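Local coordinates for protein transcriptional regulator, PadR family (Bacillus cereus, PDB 4ESB) that probably binds DNA through a winged helix-turn-helix domain and regulates transcription as a PadR-family regulator, at residues 13-18 with 50-55; 20-25 with 59-64; 30-33 with 39-42. All blocks are in the same frame, centred on the assembly; numbering follows the deposited sequence.

Contact 1: 13-18 with 50-55; sequences CILYII and LRMQKE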
loop_
_atom_site.group_PDB
_atom_site.type_symbol
_atom_site.label_atom_id
_atom_site.label_comp_id
_atom_site.label_asym_id
_atom_site.label_seq_id
_atom_site.Cartn_x
_atom_site.Cartn_y
_atom_site.Cartn_z
ATOM N N CYS A 13 -6.041 8.446 3.603
ATOM C CA CYS A 13 -6.975 8.281 4.713
ATOM C C CYS A 13 -7.211 9.615 5.410
ATOM O O CYS A 13 -8.290 9.872 5.937
ATOM C CB CYS A 13 -6.449 7.246 5.705
ATOM S SG CYS A 13 -6.460 5.557 5.054
ATOM N N ILE A 14 -6.187 10.459 5.410
ATOM C CA ILE A 14 -6.315 11.818 5.919
ATOM C C ILE A 14 -7.275 12.630 5.047
ATOM O O ILE A 14 -8.113 13.370 5.562
ATOM C CB ILE A 14 -4.945 12.520 5.994
ATOM C CG1 ILE A 14 -4.199 12.056 7.245
ATOM C CG2 ILE A 14 -5.111 14.038 6.011
ATOM C CD1 ILE A 14 -2.813 12.641 7.400
ATOM N N LEU A 15 -7.157 12.490 3.729
ATOM C CA LEU A 15 -8.068 13.177 2.821
ATOM C C LEU A 15 -9.492 12.677 3.020
ATOM O O LEU A 15 -10.435 13.470 3.022
ATOM C CB LEU A 15 -7.654 12.983 1.361
ATOM C CG LEU A 15 -6.389 13.701 0.887
ATOM C CD1 LEU A 15 -6.054 13.284 -0.536
ATOM C CD2 LEU A 15 -6.552 15.211 0.973
ATOM N N TYR A 16 -9.651 11.367 3.189
ATOM C CA TYR A 16 -10.979 10.803 3.401
ATOM C C TYR A 16 -11.628 11.417 4.630
ATOM O O TYR A 16 -12.763 11.884 4.580
ATOM C CB TYR A 16 -10.927 9.287 3.575
ATOM C CG TYR A 16 -12.293 8.709 3.852
ATOM C CD1 TYR A 16 -13.226 8.569 2.833
ATOM C CD2 TYR A 16 -12.663 8.331 5.136
ATOM C CE1 TYR A 16 -14.483 8.055 3.081
ATOM C CE2 TYR A 16 -13.918 7.814 5.394
ATOM C CZ TYR A 16 -14.824 7.679 4.362
ATOM O OH TYR A 16 -16.074 7.167 4.615
ATOM N N ILE A 17 -10.892 11.406 5.736
ATOM C CA ILE A 17 -11.408 11.894 7.007
ATOM C C ILE A 17 -11.775 13.369 6.919
ATOM O O ILE A 17 -12.866 13.767 7.328
ATOM C CB ILE A 17 -10.387 11.670 8.139
ATOM C CG1 ILE A 17 -10.384 10.194 8.547
ATOM C CG2 ILE A 17 -10.715 12.543 9.342
ATOM C CD1 ILE A 17 -9.126 9.753 9.261
ATOM N N ILE A 18 -10.869 14.177 6.378
ATOM C CA ILE A 18 -11.113 15.609 6.237
ATOM C C ILE A 18 -12.270 15.888 5.281
ATOM O O ILE A 18 -13.004 16.860 5.459
ATOM C CB ILE A 18 -9.854 16.354 5.749
ATOM C CG1 ILE A 18 -8.738 16.245 6.795
ATOM C CG2 ILE A 18 -10.177 17.816 5.475
ATOM C CD1 ILE A 18 -7.506 17.072 6.483
ATOM N N LEU A 50 1.647 20.003 6.407
ATOM C CA LEU A 50 2.201 21.226 5.840
ATOM C C LEU A 50 2.340 21.080 4.334
ATOM O O LEU A 50 2.160 22.035 3.579
ATOM C CB LEU A 50 3.574 21.527 6.442
ATOM C CG LEU A 50 3.629 22.081 7.866
ATOM C CD1 LEU A 50 5.069 22.110 8.350
ATOM C CD2 LEU A 50 3.012 23.469 7.931
ATOM N N ARG A 51 2.667 19.867 3.908
ATOM C CA ARG A 51 2.919 19.587 2.506
ATOM C C ARG A 51 1.609 19.446 1.739
ATOM O O ARG A 51 1.482 19.944 0.622
ATOM C CB ARG A 51 3.762 18.318 2.383
ATOM C CG ARG A 51 4.165 17.968 0.967
ATOM C CD ARG A 51 5.245 16.897 0.960
ATOM N NE ARG A 51 4.700 15.564 1.202
ATOM C CZ ARG A 51 4.142 14.799 0.267
ATOM N NH1 ARG A 51 4.044 15.231 -0.985
ATOM N NH2 ARG A 51 3.676 13.599 0.583
ATOM N N MET A 52 0.630 18.782 2.345
ATOM C CA MET A 52 -0.678 18.631 1.724
ATOM C C MET A 52 -1.319 19.999 1.511
ATOM O O MET A 52 -2.089 20.192 0.570
ATOM C CB MET A 52 -1.584 17.742 2.580
ATOM C CG MET A 52 -1.167 16.275 2.598
ATOM S SD MET A 52 -2.199 15.248 3.662
ATOM C CE MET A 52 -3.761 15.308 2.787
ATOM N N GLN A 53 -0.989 20.950 2.380
ATOM C CA GLN A 53 -1.459 22.321 2.230
ATOM C C GLN A 53 -0.738 23.021 1.087
ATOM O O GLN A 53 -1.352 23.727 0.288
ATOM C CB GLN A 53 -1.229 23.111 3.516
ATOM C CG GLN A 53 -2.270 22.885 4.594
ATOM C CD GLN A 53 -1.893 23.549 5.897
ATOM O OE1 GLN A 53 -2.274 24.688 6.162
ATOM N NE2 GLN A 53 -1.127 22.841 6.719
ATOM N N LYS A 54 0.573 22.825 1.014
ATOM C CA LYS A 54 1.382 23.487 0.003
ATOM C C LYS A 54 1.017 22.972 -1.383
ATOM O O LYS A 54 1.193 23.672 -2.378
ATOM C CB LYS A 54 2.869 23.270 0.287
ATOM C CG LYS A 54 3.810 24.099 -0.582
ATOM C CD LYS A 54 5.262 23.916 -0.159
ATOM C CE LYS A 54 5.748 22.490 -0.377
ATOM N NZ LYS A 54 5.758 22.116 -1.818
ATOM N N GLU A 55 0.500 21.749 -1.445
ATOM C CA GLU A 55 0.049 21.189 -2.711
ATOM C C GLU A 55 -1.445 21.430 -2.919
ATOM O O GLU A 55 -2.029 20.950 -3.887
ATOM C CB GLU A 55 0.356 19.697 -2.768
ATOM C CG GLU A 55 1.792 19.344 -2.415
ATOM C CD GLU A 55 2.040 17.853 -2.478
ATOM O OE1 GLU A 55 1.048 17.094 -2.458
ATOM O OE2 GLU A 55 3.216 17.444 -2.546
#

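Contact 2: 20-25 with 59-64; sequences QEEVYG and EGTLKA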
loop_
_atom_site.group_PDB
_atom_site.type_symbol
_atom_site.label_atom_id
_atom_site.label_comp_id
_atom_site.label_asym_id
_atom_site.label_seq_id
_atom_site.Cartn_x
_atom_site.Cartn_y
_atom_site.Cartn_z
ATOM N N GLN A 20 -14.887 14.264 5.045
ATOM C CA GLN A 20 -16.133 13.914 5.713
ATOM C C GLN A 20 -16.457 14.860 6.862
ATOM O O GLN A 20 -17.621 15.012 7.232
ATOM C CB GLN A 20 -16.077 12.470 6.218
ATOM C CG GLN A 20 -16.069 11.432 5.107
ATOM C CD GLN A 20 -17.320 11.492 4.246
ATOM O OE1 GLN A 20 -18.438 11.529 4.760
ATOM N NE2 GLN A 20 -17.134 11.506 2.928
ATOM N N GLU A 21 -15.435 15.501 7.420
ATOM C CA GLU A 21 -15.638 16.422 8.530
ATOM C C GLU A 21 -14.457 17.371 8.716
ATOM O O GLU A 21 -13.304 16.947 8.775
ATOM C CB GLU A 21 -15.866 15.647 9.829
ATOM C CG GLU A 21 -16.151 16.538 11.028
ATOM C CD GLU A 21 -16.002 15.804 12.347
ATOM O OE1 GLU A 21 -15.717 14.588 12.325
ATOM O OE2 GLU A 21 -16.166 16.445 13.408
ATOM N N GLU A 22 -14.760 18.661 8.800
ATOM C CA GLU A 22 -13.771 19.663 9.176
ATOM C C GLU A 22 -13.189 19.304 10.538
ATOM O O GLU A 22 -13.926 19.171 11.513
ATOM C CB GLU A 22 -14.421 21.045 9.256
ATOM C CG GLU A 22 -13.850 22.072 8.302
ATOM C CD GLU A 22 -14.415 23.455 8.543
ATOM O OE1 GLU A 22 -15.590 23.560 8.957
ATOM O OE2 GLU A 22 -13.680 24.441 8.326
ATOM N N VAL A 23 -11.872 19.159 10.609
ATOM C CA VAL A 23 -11.216 18.789 11.862
ATOM C C VAL A 23 -9.946 19.595 12.109
ATOM O O VAL A 23 -9.250 19.972 11.165
ATOM C CB VAL A 23 -10.838 17.294 11.879
ATOM C CG1 VAL A 23 -12.089 16.422 11.880
ATOM C CG2 VAL A 23 -9.930 16.960 10.700
ATOM N N TYR A 24 -9.644 19.857 13.378
ATOM C CA TYR A 24 -8.365 20.470 13.731
ATOM C C TYR A 24 -7.328 19.389 14.016
ATOM O O TYR A 24 -7.664 18.210 14.126
ATOM C CB TYR A 24 -8.490 21.479 14.890
ATOM C CG TYR A 24 -9.071 20.968 16.198
ATOM C CD1 TYR A 24 -10.435 20.760 16.345
ATOM C CD2 TYR A 24 -8.257 20.748 17.302
ATOM C CE1 TYR A 24 -10.968 20.315 17.543
ATOM C CE2 TYR A 24 -8.780 20.306 18.505
ATOM C CZ TYR A 24 -10.133 20.093 18.620
ATOM O OH TYR A 24 -10.654 19.652 19.818
ATOM N N GLY A 25 -6.068 19.799 14.115
ATOM C CA GLY A 25 -4.952 18.871 14.169
ATOM C C GLY A 25 -5.103 17.737 15.164
ATOM O O GLY A 25 -4.937 16.568 14.813
ATOM N N GLU A 59 -6.881 22.736 3.192
ATOM C CA GLU A 59 -6.729 24.142 3.536
ATOM C C GLU A 59 -7.265 24.395 4.936
ATOM O O GLU A 59 -8.376 23.984 5.267
ATOM C CB GLU A 59 -7.478 25.010 2.527
ATOM C CG GLU A 59 -7.398 26.497 2.806
ATOM C CD GLU A 59 -8.376 27.302 1.963
ATOM O OE1 GLU A 59 -8.954 26.730 1.017
ATOM O OE2 GLU A 59 -8.574 28.501 2.250
ATOM N N GLY A 60 -6.471 25.074 5.754
ATOM C CA GLY A 60 -6.880 25.403 7.105
ATOM C C GLY A 60 -7.453 26.801 7.189
ATOM O O GLY A 60 -6.939 27.727 6.567
ATOM N N THR A 61 -8.529 26.948 7.952
ATOM C CA THR A 61 -9.119 28.257 8.193
ATOM C C THR A 61 -9.445 28.396 9.676
ATOM O O THR A 61 -9.894 27.444 10.312
ATOM C CB THR A 61 -10.406 28.461 7.368
ATOM O OG1 THR A 61 -11.515 27.862 8.045
ATOM C CG2 THR A 61 -10.263 27.852 5.977
ATOM N N LEU A 62 -9.215 29.584 10.224
ATOM C CA LEU A 62 -9.498 29.838 11.632
ATOM C C LEU A 62 -10.995 30.017 11.867
ATOM O O LEU A 62 -11.555 31.072 11.579
ATOM C CB LEU A 62 -8.753 31.086 12.117
ATOM C CG LEU A 62 -7.369 30.899 12.747
ATOM C CD1 LEU A 62 -7.439 30.003 13.980
ATOM C CD2 LEU A 62 -6.368 30.352 11.740
ATOM N N LYS A 63 -11.639 28.978 12.392
ATOM C CA LYS A 63 -13.054 29.052 12.739
ATOM C C LYS A 63 -13.238 28.980 14.245
ATOM O O LYS A 63 -12.372 28.489 14.965
ATOM C CB LYS A 63 -13.840 27.918 12.074
ATOM C CG LYS A 63 -13.894 28.020 10.567
ATOM C CD LYS A 63 -14.764 26.942 9.948
ATOM C CE LYS A 63 -16.218 27.078 10.363
ATOM N NZ LYS A 63 -17.123 26.350 9.431
ATOM N N ALA A 64 -14.376 29.476 14.717
ATOM C CA ALA A 64 -14.725 29.362 16.122
ATOM C C ALA A 64 -15.293 27.977 16.375
ATOM O O ALA A 64 -16.038 27.437 15.556
ATOM C CB ALA A 64 -15.728 30.427 16.517
#

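Contact 3: 30-33 with 39-42; sequences TKLN and FVSE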
loop_
_atom_site.group_PDB
_atom_site.type_symbol
_atom_site.label_atom_id
_atom_site.label_comp_id
_atom_site.label_asym_id
_atom_site.label_seq_id
_atom_site.Cartn_x
_atom_site.Cartn_y
_atom_site.Cartn_z
ATOM N N THR A 30 -6.337 12.026 16.667
ATOM C CA THR A 30 -7.112 11.188 17.575
ATOM C C THR A 30 -7.939 10.196 16.768
ATOM O O THR A 30 -7.944 9.000 17.060
ATOM C CB THR A 30 -8.054 12.011 18.480
ATOM O OG1 THR A 30 -7.284 12.797 19.396
ATOM C CG2 THR A 30 -8.975 11.088 19.271
ATOM N N LYS A 31 -8.633 10.694 15.747
ATOM C CA LYS A 31 -9.427 9.829 14.881
ATOM C C LYS A 31 -8.538 8.796 14.193
ATOM O O LYS A 31 -8.903 7.626 14.092
ATOM C CB LYS A 31 -10.188 10.646 13.833
ATOM C CG LYS A 31 -11.356 11.452 14.388
ATOM C CD LYS A 31 -12.297 11.877 13.272
ATOM C CE LYS A 31 -13.256 12.975 13.709
ATOM N NZ LYS A 31 -14.261 12.510 14.705
ATOM N N LEU A 32 -7.369 9.227 13.728
ATOM C CA LEU A 32 -6.432 8.316 13.079
ATOM C C LEU A 32 -6.023 7.212 14.044
ATOM O O LEU A 32 -6.009 6.039 13.673
ATOM C CB LEU A 32 -5.192 9.064 12.571
ATOM C CG LEU A 32 -5.363 9.940 11.322
ATOM C CD1 LEU A 32 -4.078 10.693 11.021
ATOM C CD2 LEU A 32 -5.776 9.108 10.117
ATOM N N ASN A 33 -5.698 7.585 15.281
ATOM C CA ASN A 33 -5.349 6.606 16.309
ATOM C C ASN A 33 -6.457 5.583 16.525
ATOM O O ASN A 33 -6.204 4.380 16.559
ATOM C CB ASN A 33 -5.055 7.297 17.643
ATOM C CG ASN A 33 -3.750 8.062 17.631
ATOM O OD1 ASN A 33 -2.853 7.778 16.837
ATOM N ND2 ASN A 33 -3.633 9.036 18.524
ATOM N N PHE A 39 0.508 4.588 15.460
ATOM C CA PHE A 39 1.815 5.234 15.542
ATOM C C PHE A 39 1.760 6.740 15.292
ATOM O O PHE A 39 2.723 7.446 15.592
ATOM C CB PHE A 39 2.786 4.602 14.544
ATOM C CG PHE A 39 2.644 5.132 13.149
ATOM C CD1 PHE A 39 3.389 6.223 12.729
ATOM C CD2 PHE A 39 1.760 4.544 12.257
ATOM C CE1 PHE A 39 3.259 6.715 11.443
ATOM C CE2 PHE A 39 1.626 5.031 10.972
ATOM C CZ PHE A 39 2.375 6.119 10.563
ATOM N N VAL A 40 0.655 7.238 14.742
ATOM C CA VAL A 40 0.599 8.648 14.365
ATOM C C VAL A 40 0.434 9.564 15.575
ATOM O O VAL A 40 -0.202 9.209 16.567
ATOM C CB VAL A 40 -0.528 8.960 13.344
ATOM C CG1 VAL A 40 -0.464 8.003 12.166
ATOM C CG2 VAL A 40 -1.900 8.926 14.005
ATOM N N SER A 41 1.032 10.744 15.473
ATOM C CA SER A 41 0.864 11.801 16.454
ATOM C C SER A 41 0.856 13.116 15.682
ATOM O O SER A 41 1.236 13.147 14.511
ATOM C CB SER A 41 2.015 11.790 17.456
ATOM O OG SER A 41 3.227 12.152 16.817
ATOM N N GLU A 42 0.432 14.198 16.323
ATOM C CA GLU A 42 0.420 15.494 15.659
ATOM C C GLU A 42 1.824 15.815 15.172
ATOM O O GLU A 42 2.004 16.379 14.092
ATOM C CB GLU A 42 -0.055 16.598 16.603
ATOM C CG GLU A 42 -1.560 16.672 16.784
ATOM C CD GLU A 42 -1.984 17.864 17.625
ATOM O OE1 GLU A 42 -2.178 17.698 18.849
ATOM O OE2 GLU A 42 -2.126 18.966 17.056
#

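Contact 1: 13-18 with 50-55
Leu15 and Met52 bring helix 10-20 and helix 42-54 closest together, with their CA atoms 9.2 Å apart, a gap bridged by side chains alone. Met52 does most of the bridging. Its chain leaves the backbone with CG beside the backbone N, runs straight as far as SD, and then bends at chi3 (67°), which swings the terminal methyl onto the flank of helix 10-20. There the methyl is held between two neighbouring residues. It presses on the isobutyl group of Leu15, with Met52 CE 3.3 Å from Leu15 CD2, a tight approach for two carbons, and 3.6 Å from Leu15 CG. It also meets the gamma-branch methyl of Ile14, Met52 CE lying 3.7 Å from Ile14 CG2. The sulfur follows behind, Met52 SD standing 3.9 Å from the same Ile14 CG2. Ile14 turns this methyl, rather than its longer branch, to Met52 because chi1 of -79° sets CG2 anti to the backbone N.

In the winged helix-turn-helix fold, helix 42-54 is probably the recognition helix, and helix 10-20 is the first helix, against which it packs. Ile58 of the adjoining strand touches both Leu15 and Met52, while Leu84 of helix 78-101 covers Leu15 further on. The other flank of helix 10-20 is involved in dimer packing: Cys13 and Ile17 meet Leu101 of the second subunit. To one side of the apolar meeting lies a charged pair, Arg51 near the end of helix 42-54 and Glu55 just past it. Arg51 NH1 and Glu55 OE2 form a salt bridge at 2.8 Å, but the hydrogen bond within it is weak, bent to 120° at the hydrogen. Arg51 also makes a weak, long ion pair with Glu11 of helix 10-20.

Contact 2: 20-25 with 59-64
Glu22 and Lys63 meet through a salt bridge, with Lys63 NZ donating a hydrogen bond to Glu22 OE1 at 3.2 Å. The ammonium group addresses the syn lone pair of OE1, the one on the side of the other carboxylate oxygen. The two chains cross at about a right angle, and the carboxylate also rests against the aliphatic part of the lysine: Glu22 OE2 is 3.2 Å from Lys63 CD, and Glu22 OE1 lies 3.6 Å from that same carbon. Lys63 comes to this position through a bend at chi3 (64°) in a chain otherwise extended beyond CG. Glu22 reaches out with an extended chain, but its chi1 of -119° lies well away from a staggered value. Thr61, two residues back on the strand, is a more distant neighbour, its OG1 4.1 Å from Glu22 OE2.

Strand 58-64 and strand 70-76 make the beta-hairpin wing of the winged helix-turn-helix domain, and the short, weakly bonded strand 23-24 lies along the other edge of 70-76. The ion pair, from the residue just before strand 23-24 to strand 58-64, reaches over the central strand of this antiparallel sheet. Tyr73 of that strand is touched by the side chains of both Glu22 and Lys63. Backbone hydrogen bonds set the spacing: Val23 pairs with Tyr74, Thr61 with Tyr73 and Lys63 with Arg71. Two residues after Glu22, Tyr24 takes the N-cap position of helix 25-34 and makes a cation-pi contact with Arg71. A glycerol, probably from the crystallisation liquor, is hydrogen-bonded to the backbone O of Glu22.

Contact 3: 30-33 with 39-42
Val40 turns its side chain toward Leu32 and Asn33 within the helix-turn-helix, where the connection leaving helix 25-34 folds back before helix 42-54 begins. The backbones are closest at Asn33 and Val40, whose CA atoms are 6.6 Å apart. One methyl does the work: Val40 CG2 lies 3.6 Å from Leu32 CB, with Leu32 CD1 somewhat further away at 4.1 Å. The valine and leucine side chains cross at about a right angle, and the methyl lies nearer the base of the leucine than its branched end. Leu32 itself continues inward, onto Leu10, Ile14 and Ile17 of helix 10-20. Asn33 approaches differently. Its chain and that of Val40 slide past each other in opposite directions, and its amide carbon comes to 3.9 Å from the carbonyl oxygen, Asn33 CG to Val40 O. Just beyond Val40, Ser41 stands at the N-cap of helix 42-54. Its OG caps a backbone N in the first turn, and Ser44 OG is hydrogen-bonded to Ser41 N, which ties the end of the connection to the helix start. Val40 chi1 of -51° divides its methyls between two neighbours: while CG2 faces helix 25-34, CG1 sits over the centre of the Phe39 ring, 3.7 Å above its plane.

How the contacts relate
Contacts 1 and 3 are buried and chiefly apolar, whereas contact 2 lies at the surface and depends on an ion pair. The two buried contacts involve successive parts of the helical bundle: the connection in contact 3 leads into helix 42-54, which contact 1 packs against helix 10-20. They adjoin directly, Ile17 CD1 lying 3.5 Å from Leu32 CD2. Contact 2 continues the same chain pairings outward, since strand 23-24 follows helix 10-20 and strand 58-64 follows helix 42-54; Ile18 CG1 and Val23 CG2, 4.1 Å apart, mark that junction. Between contacts 2 and 3 the link is more polar, a long, weak ion pair of Glu21 with Lys31.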